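Local atomic coordinates of MymaA.19257.a.B3 (Mycobacterium marinum, PDB entry 6Q10), a protein that is of unknown function but, in the soluble domain described here, carries a LytR C-terminal-type family domain and probably acts outside the membrane at the cell envelope. Residues Q43-V47 with L112-F118; I78-G84 with R105-D111; V91-A95 with I127-L131. All blocks are in the same frame, centred on the assembly; numbering follows the deposited sequence.

Contact 1: residues Q43-V47 with L112-F118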
loop_
_atom_site.group_PDB
_atom_site.type_symbol
_atom_site.label_atom_id
_atom_site.label_comp_id
_atom_site.label_asym_id
_atom_site.label_seq_id
_atom_site.Cartn_x
_atom_site.Cartn_y
_atom_site.Cartn_z
ATOM N N GLN A 43 -14.299 -1.778 7.064
ATOM C CA GLN A 43 -13.559 -1.315 5.894
ATOM C C GLN A 43 -12.219 -2.021 5.738
ATOM O O GLN A 43 -11.792 -2.291 4.607
ATOM C CB GLN A 43 -13.335 0.185 5.933
ATOM C CG GLN A 43 -12.865 0.673 4.578
ATOM C CD GLN A 43 -12.768 2.166 4.512
ATOM O OE1 GLN A 43 -12.486 2.821 5.516
ATOM N NE2 GLN A 43 -12.990 2.720 3.328
ATOM N N ALA A 44 -11.511 -2.294 6.833
ATOM C CA ALA A 44 -10.238 -2.993 6.673
ATOM C C ALA A 44 -10.446 -4.388 6.106
ATOM O O ALA A 44 -9.662 -4.829 5.261
ATOM C CB ALA A 44 -9.455 -3.058 7.988
ATOM N N ALA A 45 -11.488 -5.092 6.546
ATOM C CA ALA A 45 -11.760 -6.415 5.999
ATOM C C ALA A 45 -12.109 -6.331 4.517
ATOM O O ALA A 45 -11.696 -7.194 3.730
ATOM C CB ALA A 45 -12.891 -7.090 6.784
ATOM N N ASP A 46 -12.896 -5.319 4.129
ATOM C CA ASP A 46 -13.259 -5.147 2.724
ATOM C C ASP A 46 -12.020 -4.923 1.877
ATOM O O ASP A 46 -11.867 -5.535 0.808
ATOM C CB ASP A 46 -14.220 -3.970 2.549
ATOM C CG ASP A 46 -15.559 -4.212 3.184
ATOM O OD1 ASP A 46 -15.926 -5.396 3.349
ATOM O OD2 ASP A 46 -16.239 -3.214 3.506
ATOM N N VAL A 47 -11.116 -4.052 2.339
ATOM C CA VAL A 47 -9.935 -3.730 1.539
ATOM C C VAL A 47 -8.973 -4.913 1.510
ATOM O O VAL A 47 -8.378 -5.219 0.467
ATOM C CB VAL A 47 -9.263 -2.441 2.057
ATOM C CG1 VAL A 47 -7.879 -2.224 1.410
ATOM C CG2 VAL A 47 -10.169 -1.257 1.787
ATOM N N LEU A 112 -1.125 -1.155 5.644
ATOM C CA LEU A 112 -1.935 -0.198 4.896
ATOM C C LEU A 112 -2.988 0.316 5.867
ATOM O O LEU A 112 -3.838 -0.451 6.328
ATOM C CB LEU A 112 -2.586 -0.851 3.679
ATOM C CG LEU A 112 -3.622 0.031 2.996
ATOM C CD1 LEU A 112 -3.012 1.349 2.473
ATOM C CD2 LEU A 112 -4.245 -0.798 1.855
ATOM N N VAL A 113 -2.870 1.592 6.254
ATOM C CA VAL A 113 -3.716 2.195 7.271
ATOM C C VAL A 113 -4.760 3.050 6.573
ATOM O O VAL A 113 -4.408 3.998 5.863
ATOM C CB VAL A 113 -2.888 3.038 8.248
ATOM C CG1 VAL A 113 -3.783 3.487 9.428
ATOM C CG2 VAL A 113 -1.704 2.205 8.748
ATOM N N LEU A 114 -6.027 2.704 6.742
ATOM C CA LEU A 114 -7.116 3.400 6.059
ATOM C C LEU A 114 -7.527 4.596 6.891
ATOM O O LEU A 114 -7.947 4.441 8.039
ATOM C CB LEU A 114 -8.317 2.481 5.870
ATOM C CG LEU A 114 -7.878 1.175 5.197
ATOM C CD1 LEU A 114 -9.158 0.353 5.015
ATOM C CD2 LEU A 114 -7.154 1.391 3.880
ATOM N N GLY A 115 -7.442 5.789 6.298
ATOM C CA GLY A 115 -7.944 6.973 6.945
ATOM C C GLY A 115 -9.413 7.233 6.620
ATOM O O GLY A 115 -10.062 6.516 5.856
ATOM N N THR A 116 -9.935 8.292 7.242
ATOM C CA THR A 116 -11.363 8.600 7.121
ATOM C C THR A 116 -11.770 8.822 5.679
ATOM O O THR A 116 -12.935 8.610 5.321
ATOM C CB THR A 116 -11.723 9.840 7.935
ATOM O OG1 THR A 116 -10.944 10.956 7.471
ATOM C CG2 THR A 116 -11.463 9.609 9.402
ATOM N N ASP A 117 -10.829 9.251 4.842
ATOM C CA ASP A 117 -11.122 9.635 3.470
ATOM C C ASP A 117 -10.963 8.500 2.470
ATOM O O ASP A 117 -11.331 8.671 1.301
ATOM C CB ASP A 117 -10.206 10.768 3.049
ATOM C CG ASP A 117 -10.305 11.971 3.968
ATOM O OD1 ASP A 117 -11.234 12.042 4.818
ATOM O OD2 ASP A 117 -9.453 12.867 3.837
ATOM N N PHE A 118 -10.382 7.379 2.877
ATOM C CA PHE A 118 -10.241 6.252 1.970
ATOM C C PHE A 118 -11.606 5.786 1.486
ATOM O O PHE A 118 -12.555 5.677 2.270
ATOM C CB PHE A 118 -9.522 5.095 2.666
ATOM C CG PHE A 118 -9.059 4.039 1.719
ATOM C CD1 PHE A 118 -9.892 2.985 1.380
ATOM C CD2 PHE A 118 -7.799 4.120 1.151
ATOM C CE1 PHE A 118 -9.461 2.017 0.484
ATOM C CE2 PHE A 118 -7.367 3.148 0.256
ATOM C CZ PHE A 118 -8.218 2.099 -0.065
#
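The Phe118 ring meets the amide of Gln43 at its edge and the isopropyl end of Leu114 over one face, with Leu114 CD2 lying 3.8 Å above the plane of the ring and over its centre. Gln43 NE2 stands in the ring plane, 3.7 Å from Phe118 CD1, and the two flat groups are turned 76° apart. Val47 CG2 comes in obliquely, 3.6 Å from Phe118 CE1. The same Gln43 NE2 donates to the backbone, reaching Phe118 O at 3.2 Å with an N-H...O angle of 159°. The acceptor lies in the amide plane of Gln43, whereas the donor stands well above the carbonyl plane of Phe118. Gln43 gets across because CG is anti to its own backbone N (chi1 -167°) and the chain runs on extended; Gln43 OE1 is held by Ser38. Over one face of the Gln43 amide, toward its CG end, Leu114 CD1 fits between Gln43 CG and Val47 CG2, at 3.7 Å from each, while Val47 CG1 touches Leu112 CD2 at 3.9 Å. A type I turn from Gly115 to Phe118 swings the ring back over the end of strand 110-114. Helix 43-54 thus packs across strands 32-36 and 110-114, with Ala44 and Val47 also resting on Val34. This is the helix layer of an alpha/beta fold, the helix linking parallel neighbours 32-36 and 60-63 as a beta-alpha-beta crossover.

Contact 2: residues I78-G84 with R105-D111; sequences IRFGTAG and RADDSVD
Arg79 and Asp111 form an antiparallel hydrogen-bonded pair, each backbone N donating its N-H to the other's O, with Arg79 N to Asp111 O and Asp111 N to Arg79 O both 2.8 Å. The Arg105 guanidinium spreads flat over this backbone, one face above Arg79 O and Phe80 CA, and its edge supplies the donors. Arg105 NH2 makes a salt bridge to Asp111 OD2 at 2.9 Å and a second one to Asp103, and Arg105 NH1 bonds Ser109 OG at 2.9 Å; with chi3 bent (69°), the chain passes Gly81 and lays the guanidinium beside Arg79 and Phe80. Asp111 OD1 pairs with Arg33, and water 1 links Asp111 OD2 to Arg79 NH1, whose arginine is held further by Asp64 and Gln77. Where the strands part, water takes over: Gly81 N donates to water 2 at 2.8 Å, close to Asp107 O and Ser109 O, while waters 3 and 4 carry Thr82 N and Ala83 N to Arg105 O. Asp107 OD1 accepts from Ser109 N, closing an Asx turn, and from Ser109 OG. On the apolar face, Val110 CG1 meets Ile78 CG2 at 3.5 Å and Val110 CG2 meets Phe80 CB at 3.8 Å. Asp111 and Asp103 probably offset the charge of Arg105, and Asp64 that of Arg79, so a charged network holds one sheet face while water replaces direct bonds where the segments diverge beyond Phe80.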
loop_
_atom_site.group_PDB
_atom_site.type_symbol
_atom_site.label_atom_id
_atom_site.label_comp_id
_atom_site.label_asym_id
_atom_site.label_seq_id
_atom_site.Cartn_x
_atom_site.Cartn_y
_atom_site.Cartn_z
ATOM N N ILE A 78 0.959 4.162 4.525
ATOM C CA ILE A 78 1.602 2.868 4.346
ATOM C C ILE A 78 2.838 2.868 5.227
ATOM O O ILE A 78 3.703 3.740 5.078
ATOM C CB ILE A 78 1.964 2.599 2.882
ATOM C CG1 ILE A 78 0.702 2.625 2.021
ATOM C CG2 ILE A 78 2.645 1.218 2.738
ATOM C CD1 ILE A 78 1.000 2.586 0.507
ATOM N N ARG A 79 2.882 1.946 6.188
ATOM C CA ARG A 79 3.948 1.895 7.189
ATOM C C ARG A 79 4.765 0.629 6.967
ATOM O O ARG A 79 4.200 -0.455 6.775
ATOM C CB ARG A 79 3.385 1.906 8.604
ATOM C CG ARG A 79 2.438 3.053 8.938
ATOM C CD ARG A 79 1.883 2.826 10.332
ATOM N NE ARG A 79 0.855 3.824 10.637
ATOM C CZ ARG A 79 -0.119 3.650 11.515
ATOM N NH1 ARG A 79 -0.211 2.511 12.198
ATOM N NH2 ARG A 79 -1.019 4.620 11.713
ATOM N N PHE A 80 6.088 0.763 6.991
ATOM C CA PHE A 80 6.951 -0.360 6.618
ATOM C C PHE A 80 8.339 -0.111 7.175
ATOM O O PHE A 80 8.676 0.998 7.597
ATOM C CB PHE A 80 7.029 -0.512 5.090
ATOM C CG PHE A 80 7.463 0.745 4.399
ATOM C CD1 PHE A 80 8.780 0.940 4.034
ATOM C CD2 PHE A 80 6.542 1.740 4.113
ATOM C CE1 PHE A 80 9.177 2.106 3.406
ATOM C CE2 PHE A 80 6.936 2.909 3.477
ATOM C CZ PHE A 80 8.258 3.090 3.136
ATOM N N GLY A 81 9.149 -1.163 7.167
ATOM C CA GLY A 81 10.568 -1.045 7.398
ATOM C C GLY A 81 11.318 -1.252 6.089
ATOM O O GLY A 81 10.747 -1.632 5.073
ATOM N N THR A 82 12.639 -1.090 6.165
ATOM C CA THR A 82 13.424 -1.152 4.942
ATOM C C THR A 82 13.246 -2.491 4.231
ATOM O O THR A 82 13.157 -2.536 2.993
ATOM C CB THR A 82 14.883 -0.880 5.264
ATOM O OG1 THR A 82 14.986 0.438 5.826
ATOM C CG2 THR A 82 15.715 -0.958 3.993
ATOM N N ALA A 83 13.165 -3.592 4.985
ATOM C CA ALA A 83 12.965 -4.895 4.354
ATOM C C ALA A 83 11.636 -4.999 3.628
ATOM O O ALA A 83 11.474 -5.876 2.773
ATOM C CB ALA A 83 13.046 -6.023 5.393
ATOM N N GLY A 84 10.674 -4.152 3.960
ATOM C CA GLY A 84 9.370 -4.252 3.362
ATOM C C GLY A 84 9.128 -3.219 2.289
ATOM O O GLY A 84 7.980 -3.073 1.852
ATOM N N ARG A 105 10.752 -0.881 11.515
ATOM C CA ARG A 105 10.543 -2.276 11.889
ATOM C C ARG A 105 11.559 -3.175 11.188
ATOM O O ARG A 105 12.041 -2.868 10.090
ATOM C CB ARG A 105 9.116 -2.720 11.554
ATOM C CG ARG A 105 8.853 -2.895 10.036
ATOM C CD ARG A 105 7.409 -3.244 9.767
ATOM N NE ARG A 105 6.542 -2.110 10.073
ATOM C CZ ARG A 105 5.220 -2.157 9.989
ATOM N NH1 ARG A 105 4.619 -3.284 9.623
ATOM N NH2 ARG A 105 4.502 -1.094 10.333
ATOM N N ALA A 106 11.851 -4.319 11.817
ATOM C CA ALA A 106 12.920 -5.187 11.344
ATOM C C ALA A 106 12.444 -6.250 10.368
ATOM O O ALA A 106 13.279 -6.843 9.679
ATOM C CB ALA A 106 13.631 -5.869 12.518
ATOM N N ASP A 107 11.137 -6.502 10.278
ATOM C CA ASP A 107 10.631 -7.530 9.378
ATOM C C ASP A 107 10.104 -6.898 8.092
ATOM O O ASP A 107 10.192 -5.686 7.874
ATOM C CB ASP A 107 9.568 -8.384 10.081
ATOM C CG ASP A 107 8.231 -7.661 10.309
ATOM O OD1 ASP A 107 7.944 -6.641 9.688
ATOM O OD2 ASP A 107 7.423 -8.153 11.121
ATOM N N ASP A 108 9.537 -7.729 7.222
ATOM C CA ASP A 108 9.121 -7.275 5.906
ATOM C C ASP A 108 7.623 -6.998 5.821
ATOM O O ASP A 108 7.090 -6.852 4.716
ATOM C CB ASP A 108 9.551 -8.301 4.844
ATOM C CG ASP A 108 8.982 -9.675 5.092
ATOM O OD1 ASP A 108 8.254 -9.882 6.083
ATOM O OD2 ASP A 108 9.278 -10.581 4.290
ATOM N N SER A 109 6.941 -6.922 6.959
ATOM C CA SER A 109 5.516 -6.663 6.936
ATOM C C SER A 109 5.266 -5.201 6.605
ATOM O O SER A 109 6.104 -4.317 6.840
ATOM C CB SER A 109 4.885 -6.988 8.284
ATOM O OG SER A 109 5.370 -6.108 9.295
ATOM N N VAL A 110 4.080 -4.952 6.064
ATOM C CA VAL A 110 3.660 -3.609 5.689
ATOM C C VAL A 110 2.231 -3.386 6.168
ATOM O O VAL A 110 1.370 -4.260 5.989
ATOM C CB VAL A 110 3.755 -3.454 4.165
ATOM C CG1 VAL A 110 3.153 -2.119 3.744
ATOM C CG2 VAL A 110 5.225 -3.572 3.721
ATOM N N ASP A 111 1.972 -2.222 6.779
ATOM C CA ASP A 111 0.623 -1.866 7.201
ATOM C C ASP A 111 0.039 -0.841 6.232
ATOM O O ASP A 111 0.623 0.226 6.051
ATOM C CB ASP A 111 0.633 -1.286 8.611
ATOM C CG ASP A 111 1.226 -2.245 9.652
ATOM O OD1 ASP A 111 1.183 -3.463 9.429
ATOM O OD2 ASP A 111 1.737 -1.778 10.687
HETATM O O HOH W 1 1.433 0.177 12.452
HETATM O O HOH W 2 8.613 -3.836 6.450
HETATM O O HOH W 3 13.743 -0.788 8.949
HETATM O O HOH W 4 12.983 -3.962 7.859
#

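Contact 3: residues V91-A95 with I127-L131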
loop_
_atom_site.group_PDB
_atom_site.type_symbol
_atom_site.label_atom_id
_atom_site.label_comp_id
_atom_site.label_asym_id
_atom_site.label_seq_id
_atom_site.Cartn_x
_atom_site.Cartn_y
_atom_site.Cartn_z
ATOM N N VAL A 91 1.815 -1.971 -2.630
ATOM C CA VAL A 91 0.598 -1.418 -2.038
ATOM C C VAL A 91 0.357 0.003 -2.541
ATOM O O VAL A 91 -0.786 0.403 -2.797
ATOM C CB VAL A 91 0.684 -1.463 -0.503
ATOM C CG1 VAL A 91 -0.580 -0.863 0.111
ATOM C CG2 VAL A 91 0.852 -2.922 -0.044
ATOM N N TRP A 92 1.426 0.789 -2.693
ATOM C CA TRP A 92 1.260 2.186 -3.085
ATOM C C TRP A 92 0.670 2.342 -4.481
ATOM O O TRP A 92 0.080 3.379 -4.788
ATOM C CB TRP A 92 2.638 2.873 -2.969
ATOM C CG TRP A 92 2.662 4.363 -2.954
ATOM C CD1 TRP A 92 1.788 5.207 -2.340
ATOM C CD2 TRP A 92 3.658 5.180 -3.575
ATOM N NE1 TRP A 92 2.197 6.518 -2.536
ATOM C CE2 TRP A 92 3.331 6.518 -3.312
ATOM C CE3 TRP A 92 4.778 4.895 -4.358
ATOM C CZ2 TRP A 92 4.110 7.581 -3.795
ATOM C CZ3 TRP A 92 5.551 5.954 -4.825
ATOM C CH2 TRP A 92 5.209 7.265 -4.532
ATOM N N LEU A 93 0.833 1.331 -5.343
ATOM C CA LEU A 93 0.188 1.355 -6.649
ATOM C C LEU A 93 -1.324 1.463 -6.530
ATOM O O LEU A 93 -1.968 2.156 -7.322
ATOM C CB LEU A 93 0.539 0.076 -7.414
ATOM C CG LEU A 93 1.999 -0.021 -7.807
ATOM C CD1 LEU A 93 2.251 -1.452 -8.300
ATOM C CD2 LEU A 93 2.359 0.994 -8.910
ATOM N N VAL A 94 -1.916 0.735 -5.572
ATOM C CA VAL A 94 -3.367 0.684 -5.464
ATOM C C VAL A 94 -3.884 1.597 -4.354
ATOM O O VAL A 94 -5.101 1.808 -4.265
ATOM C CB VAL A 94 -3.862 -0.766 -5.288
ATOM C CG1 VAL A 94 -3.577 -1.562 -6.588
ATOM C CG2 VAL A 94 -3.195 -1.456 -4.081
ATOM N N ALA A 95 -3.000 2.175 -3.544
ATOM C CA ALA A 95 -3.371 3.213 -2.572
ATOM C C ALA A 95 -2.452 4.414 -2.771
ATOM O O ALA A 95 -1.669 4.777 -1.886
ATOM C CB ALA A 95 -3.266 2.670 -1.148
ATOM N N ILE A 127 -2.250 1.093 -13.808
ATOM C CA ILE A 127 -2.061 0.289 -12.610
ATOM C C ILE A 127 -2.230 -1.187 -12.939
ATOM O O ILE A 127 -1.439 -2.033 -12.515
ATOM C CB ILE A 127 -3.049 0.738 -11.512
ATOM C CG1 ILE A 127 -2.681 2.147 -11.005
ATOM C CG2 ILE A 127 -3.112 -0.291 -10.414
ATOM C CD1 ILE A 127 -3.792 2.831 -10.199
ATOM N N ASP A 128 -3.265 -1.520 -13.716
ATOM C CA ASP A 128 -3.512 -2.916 -14.051
ATOM C C ASP A 128 -2.349 -3.507 -14.827
ATOM O O ASP A 128 -1.984 -4.668 -14.611
ATOM C CB ASP A 128 -4.809 -3.043 -14.836
ATOM C CG ASP A 128 -6.037 -2.757 -13.981
ATOM O OD1 ASP A 128 -5.884 -2.358 -12.799
ATOM O OD2 ASP A 128 -7.163 -2.922 -14.497
ATOM N N ALA A 129 -1.754 -2.721 -15.733
ATOM C CA ALA A 129 -0.580 -3.186 -16.462
ATOM C C ALA A 129 0.565 -3.491 -15.515
ATOM O O ALA A 129 1.214 -4.541 -15.620
ATOM C CB ALA A 129 -0.167 -2.151 -17.508
ATOM N N VAL A 130 0.840 -2.589 -14.573
ATOM C CA VAL A 130 1.929 -2.853 -13.635
ATOM C C VAL A 130 1.610 -4.082 -12.780
ATOM O O VAL A 130 2.470 -4.951 -12.575
ATOM C CB VAL A 130 2.206 -1.614 -12.769
ATOM C CG1 VAL A 130 3.310 -1.909 -11.721
ATOM C CG2 VAL A 130 2.631 -0.428 -13.636
ATOM N N LEU A 131 0.388 -4.166 -12.242
ATOM C CA LEU A 131 0.049 -5.314 -11.384
ATOM C C LEU A 131 0.218 -6.641 -12.126
ATOM O O LEU A 131 0.649 -7.628 -11.534
ATOM C CB LEU A 131 -1.378 -5.214 -10.842
ATOM C CG LEU A 131 -1.664 -4.059 -9.892
ATOM C CD1 LEU A 131 -3.145 -4.005 -9.581
ATOM C CD2 LEU A 131 -0.849 -4.240 -8.601
#
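Leu93 and Val94, toward the C-terminal part of helix 85-94, meet Ile127, Val130 and Leu131 of helix 125-132 in a buried, largely apolar helix-to-helix contact on one side of the sheet. Leu93 carries most of it. Its CD1 presses on Val130 CG1 at 3.6 Å, the two side chains crossing at about a right angle, and lies 4.2 Å from Leu131 CD2 as Leu93 and Leu131 slide past each other in opposite directions. With Val130 CG1 anti to its backbone N (chi1 177°), that methyl is the branch offered to Leu93. Val94 uses a single methyl: Val94 CG1 is 3.9 Å from Leu131 CD1 and 4.1 Å from Ile127 CG2, approaching both obliquely. Ile127 CD1 sits against the carbonyl, 3.5 Å from Leu93 O, which is buried here with no polar partner in the model. Nearby, Val91 O accepts hydrogen bonds from both Val94 N and Ala95 N. Helix 144-153 lies against both partners, touching Leu93 through His151, Ile127 through Ile150 and Val130 through Leu146, and His151 also stacks on Trp92. The Cys97-Cys155 disulfide ties the chain just beyond helix 85-94 to its C-terminal end. From its other side, helix 85-94 sends Val91 and Trp92 onto Ile78 of strand 76-80, so it stands between the sheet and helix 125-132.

How the contacts relate
Contacts 1 and 3 are buried, while contact 2 is only partly so. Contacts 1 and 2 use the two ends of strand 110-114: the far end takes helix 43-54 through hydrocarbon and one hydrogen bond from the Gln43 amide; at the near end backbone bonds pair it with strand 76-80, water bridges the loops beyond, and the Arg105-Asp111 salt bridge lies alongside, within 105-111. Contact 3 joins hydrocarbon side chains, with one buried carbonyl, Leu93 O, against Ile127. The three share an apolar core: Leu112 CD1 touches Ile78, Ala95 and Val91, and Ile78 CD1 packs on Trp92. Charged groups gather around Arg79 and Asp111, while the face bearing Ile78 and Leu112, covered by helix 85-94, is apolar.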